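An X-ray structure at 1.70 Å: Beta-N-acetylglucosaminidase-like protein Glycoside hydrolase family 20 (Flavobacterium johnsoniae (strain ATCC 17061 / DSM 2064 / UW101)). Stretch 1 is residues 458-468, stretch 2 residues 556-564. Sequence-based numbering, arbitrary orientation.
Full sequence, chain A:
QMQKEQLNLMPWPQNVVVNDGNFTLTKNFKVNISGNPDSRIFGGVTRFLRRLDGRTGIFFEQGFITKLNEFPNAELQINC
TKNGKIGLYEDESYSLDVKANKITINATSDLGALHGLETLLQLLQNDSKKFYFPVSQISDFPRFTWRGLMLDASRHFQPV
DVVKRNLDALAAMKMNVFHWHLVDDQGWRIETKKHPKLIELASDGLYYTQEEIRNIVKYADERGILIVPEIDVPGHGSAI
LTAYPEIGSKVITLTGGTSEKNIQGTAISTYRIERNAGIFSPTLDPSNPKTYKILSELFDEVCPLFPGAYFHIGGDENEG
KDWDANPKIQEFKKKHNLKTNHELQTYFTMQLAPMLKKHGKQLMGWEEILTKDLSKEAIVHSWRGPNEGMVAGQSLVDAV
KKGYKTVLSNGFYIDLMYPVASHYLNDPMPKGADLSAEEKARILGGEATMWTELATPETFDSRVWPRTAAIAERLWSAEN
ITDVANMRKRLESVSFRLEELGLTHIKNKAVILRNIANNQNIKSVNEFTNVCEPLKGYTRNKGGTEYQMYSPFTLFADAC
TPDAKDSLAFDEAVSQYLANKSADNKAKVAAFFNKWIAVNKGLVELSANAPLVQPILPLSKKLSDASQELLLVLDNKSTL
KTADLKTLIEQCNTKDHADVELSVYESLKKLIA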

# COMPACT_ATOMS: atom_id res chain seq x y z
N GLU A 458 -7.73 2.70 -2.69
CA GLU A 458 -7.77 1.26 -2.33
C GLU A 458 -8.16 0.37 -3.47
O GLU A 458 -7.63 -0.75 -3.66
CB GLU A 458 -8.65 1.02 -1.09
CG GLU A 458 -8.07 1.74 0.16
CD GLU A 458 -8.31 3.21 0.27
OE1 GLU A 458 -9.23 3.77 -0.35
OE2 GLU A 458 -7.35 3.82 0.87
N THR A 459 -9.13 0.78 -4.26
CA THR A 459 -9.64 -0.07 -5.31
C THR A 459 -9.07 0.24 -6.74
O THR A 459 -9.31 -0.54 -7.65
CB THR A 459 -11.18 -0.11 -5.45
OG1 THR A 459 -11.67 1.19 -5.76
CG2 THR A 459 -11.80 -0.50 -4.15
N PHE A 460 -8.32 1.33 -6.86
CA PHE A 460 -7.74 1.81 -8.12
C PHE A 460 -7.03 0.69 -8.90
O PHE A 460 -7.38 0.38 -10.05
CB PHE A 460 -6.71 2.91 -7.84
CG PHE A 460 -6.18 3.54 -9.08
CD1 PHE A 460 -6.86 4.60 -9.65
CD2 PHE A 460 -4.98 3.15 -9.66
CE1 PHE A 460 -6.47 5.20 -10.81
CE2 PHE A 460 -4.53 3.73 -10.82
CZ PHE A 460 -5.24 4.80 -11.40
N ASP A 461 -6.09 0.01 -8.25
CA ASP A 461 -5.32 -1.02 -8.97
C ASP A 461 -6.20 -2.22 -9.44
O ASP A 461 -5.95 -2.75 -10.56
CB ASP A 461 -4.17 -1.54 -8.12
CG ASP A 461 -3.12 -0.53 -7.83
OD1 ASP A 461 -3.11 0.51 -8.45
OD2 ASP A 461 -2.25 -0.86 -6.93
N SER A 462 -7.25 -2.57 -8.67
CA SER A 462 -8.14 -3.64 -9.07
C SER A 462 -8.91 -3.31 -10.34
O SER A 462 -9.42 -4.21 -11.05
CB SER A 462 -9.15 -4.00 -7.97
OG SER A 462 -10.14 -3.05 -7.78
N ARG A 463 -9.12 -2.04 -10.57
CA ARG A 463 -9.78 -1.58 -11.82
C ARG A 463 -8.77 -1.53 -12.99
O ARG A 463 -9.05 -1.96 -14.14
CB ARG A 463 -10.46 -0.22 -11.57
CG ARG A 463 -11.88 -0.37 -11.01
CD ARG A 463 -12.02 -1.20 -9.75
NE ARG A 463 -13.44 -1.43 -9.44
CZ ARG A 463 -13.91 -2.58 -8.95
NH1 ARG A 463 -13.09 -3.54 -8.51
NH2 ARG A 463 -15.25 -2.74 -8.80
N VAL A 464 -7.58 -0.99 -12.75
CA VAL A 464 -6.57 -0.82 -13.83
C VAL A 464 -5.99 -2.15 -14.29
O VAL A 464 -5.83 -2.35 -15.49
CB VAL A 464 -5.47 0.17 -13.41
CG1 VAL A 464 -4.44 0.36 -14.50
CG2 VAL A 464 -6.15 1.49 -13.11
N TRP A 465 -5.67 -3.02 -13.35
CA TRP A 465 -4.88 -4.27 -13.58
C TRP A 465 -5.72 -5.45 -13.25
O TRP A 465 -6.43 -5.45 -12.21
CB TRP A 465 -3.62 -4.25 -12.72
CG TRP A 465 -2.80 -2.97 -12.93
CD1 TRP A 465 -2.71 -1.86 -12.08
CD2 TRP A 465 -2.02 -2.63 -14.10
NE1 TRP A 465 -1.94 -0.88 -12.70
CE2 TRP A 465 -1.51 -1.34 -13.92
CE3 TRP A 465 -1.77 -3.31 -15.34
CZ2 TRP A 465 -0.76 -0.70 -14.89
CZ3 TRP A 465 -0.98 -2.68 -16.28
CH2 TRP A 465 -0.50 -1.35 -16.06
N PRO A 466 -5.66 -6.54 -14.06
CA PRO A 466 -4.70 -6.71 -15.12
C PRO A 466 -5.18 -6.31 -16.51
O PRO A 466 -4.44 -6.51 -17.50
CB PRO A 466 -4.44 -8.22 -15.11
CG PRO A 466 -5.82 -8.76 -14.77
CD PRO A 466 -6.38 -7.77 -13.76
N ARG A 467 -6.34 -5.71 -16.67
CA ARG A 467 -6.81 -5.37 -17.99
C ARG A 467 -5.90 -4.44 -18.77
O ARG A 467 -5.79 -4.58 -20.02
CB ARG A 467 -8.26 -4.88 -18.03
CG ARG A 467 -9.30 -5.93 -17.62
CD ARG A 467 -10.77 -5.51 -17.56
NE ARG A 467 -10.87 -4.50 -16.48
CZ ARG A 467 -11.59 -3.42 -16.51
NH1 ARG A 467 -12.47 -3.21 -17.46
NH2 ARG A 467 -11.41 -2.52 -15.55
N THR A 468 -5.26 -3.48 -18.12
CA THR A 468 -4.37 -2.58 -18.81
C THR A 468 -3.12 -3.29 -19.38
O THR A 468 -2.51 -2.81 -20.30
CB THR A 468 -4.05 -1.39 -17.92
OG1 THR A 468 -5.33 -0.78 -17.61
CG2 THR A 468 -3.12 -0.41 -18.60
N PHE A 556 -19.35 -5.25 -1.58
CA PHE A 556 -19.11 -6.37 -2.49
C PHE A 556 -18.75 -6.01 -3.91
O PHE A 556 -17.86 -6.64 -4.50
CB PHE A 556 -20.31 -7.28 -2.50
CG PHE A 556 -20.07 -8.65 -3.15
CD1 PHE A 556 -19.25 -9.58 -2.57
CD2 PHE A 556 -20.69 -8.93 -4.34
CE1 PHE A 556 -19.07 -10.81 -3.20
CE2 PHE A 556 -20.50 -10.13 -4.99
CZ PHE A 556 -19.70 -11.07 -4.40
N ALA A 557 -19.37 -5.01 -4.49
CA ALA A 557 -19.04 -4.62 -5.87
C ALA A 557 -17.57 -4.20 -6.03
O ALA A 557 -16.97 -4.44 -7.07
CB ALA A 557 -19.93 -3.50 -6.35
N ASP A 558 -17.01 -3.64 -4.95
CA ASP A 558 -15.62 -3.19 -4.93
C ASP A 558 -14.63 -4.31 -4.89
O ASP A 558 -13.51 -4.12 -5.29
CB ASP A 558 -15.45 -2.21 -3.77
CG ASP A 558 -16.48 -1.15 -3.85
OD1 ASP A 558 -16.46 -0.42 -4.90
OD2 ASP A 558 -17.31 -1.02 -2.95
N ALA A 559 -15.04 -5.52 -4.45
CA ALA A 559 -14.23 -6.73 -4.50
C ALA A 559 -14.36 -7.53 -5.75
O ALA A 559 -13.53 -8.39 -6.04
CB ALA A 559 -14.64 -7.62 -3.30
N CYS A 560 -15.34 -7.18 -6.59
CA CYS A 560 -15.54 -7.89 -7.84
C CYS A 560 -14.91 -7.19 -9.06
O CYS A 560 -14.68 -5.93 -9.06
CB CYS A 560 -17.04 -8.09 -8.14
SG CYS A 560 -17.87 -9.12 -6.92
N THR A 561 -14.60 -8.03 -10.08
CA THR A 561 -13.98 -7.54 -11.30
C THR A 561 -14.61 -8.18 -12.50
O THR A 561 -15.21 -9.23 -12.34
CB THR A 561 -12.46 -7.81 -11.27
OG1 THR A 561 -12.22 -9.14 -10.77
CG2 THR A 561 -11.81 -6.88 -10.27
N PRO A 562 -14.43 -7.65 -13.73
CA PRO A 562 -14.87 -8.38 -14.94
C PRO A 562 -14.06 -9.65 -15.16
O PRO A 562 -13.11 -9.92 -14.45
CB PRO A 562 -14.58 -7.42 -16.10
CG PRO A 562 -14.00 -6.18 -15.48
CD PRO A 562 -13.70 -6.42 -14.07
N ASP A 563 -14.55 -10.48 -16.07
CA ASP A 563 -13.89 -11.76 -16.42
C ASP A 563 -13.76 -12.63 -15.16
O ASP A 563 -12.70 -13.22 -14.84
CB ASP A 563 -12.53 -11.50 -17.10
CG ASP A 563 -12.68 -10.70 -18.37
OD1 ASP A 563 -13.19 -11.25 -19.35
OD2 ASP A 563 -12.35 -9.46 -18.32
N ALA A 564 -14.86 -12.72 -14.40
CA ALA A 564 -14.80 -13.49 -13.16
C ALA A 564 -14.34 -14.94 -13.43
O ALA A 564 -14.90 -15.59 -14.32
CB ALA A 564 -16.21 -13.51 -12.57
O HOH W 1 -14.30 0.65 -6.34

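The contact is organized around Arg463, whose CA-to-CB bond points away from the second stretch although its guanidinium ends among that stretch's carbonyls. The side chain achieves this by bending early: chi1 of -86° and chi2 near +60° (p) turn it back, and a t chi3 then extends it across the gap. There it meets carbonyls of the weakly bonded helix at about 556-559 and of Cys560, just beyond that range. Arg463 NH2 donates to Ala557 O (3.0 Å) and Arg463 NH1 to Cys560 O (2.9 Å); a weak bond runs from Arg463 NH2 to Cys560 O (3.3 Å). Ala557 O lies at the guanidinium edge, near its plane.

Ser462 helps hold this pose. The p rotamer of Ser462 lets Ser462 OG donate to Thr459 O (2.6 Å) while accepting from Arg463 NH1 (3.1 Å), so the hydroxyl links the backbone at Thr459 to the arginine.

Thr459, also p, directs CG2 to within 4.0 Å of Asp558 CB, while its OG1 donates to a water (2.7 Å) that in turn donates to Asp558 OD1 (2.8 Å).

Farther along, Arg467 adopts an m, t, m conformation that lays one guanidinium face against Pro562, with Arg467 NE 3.7 Å from Pro562 CG. With chi3 at m turning the end of the chain, Arg467 NH2 donates a hydrogen bond to Arg463 O (2.8 Å), joining the two arginines through the backbone of the first.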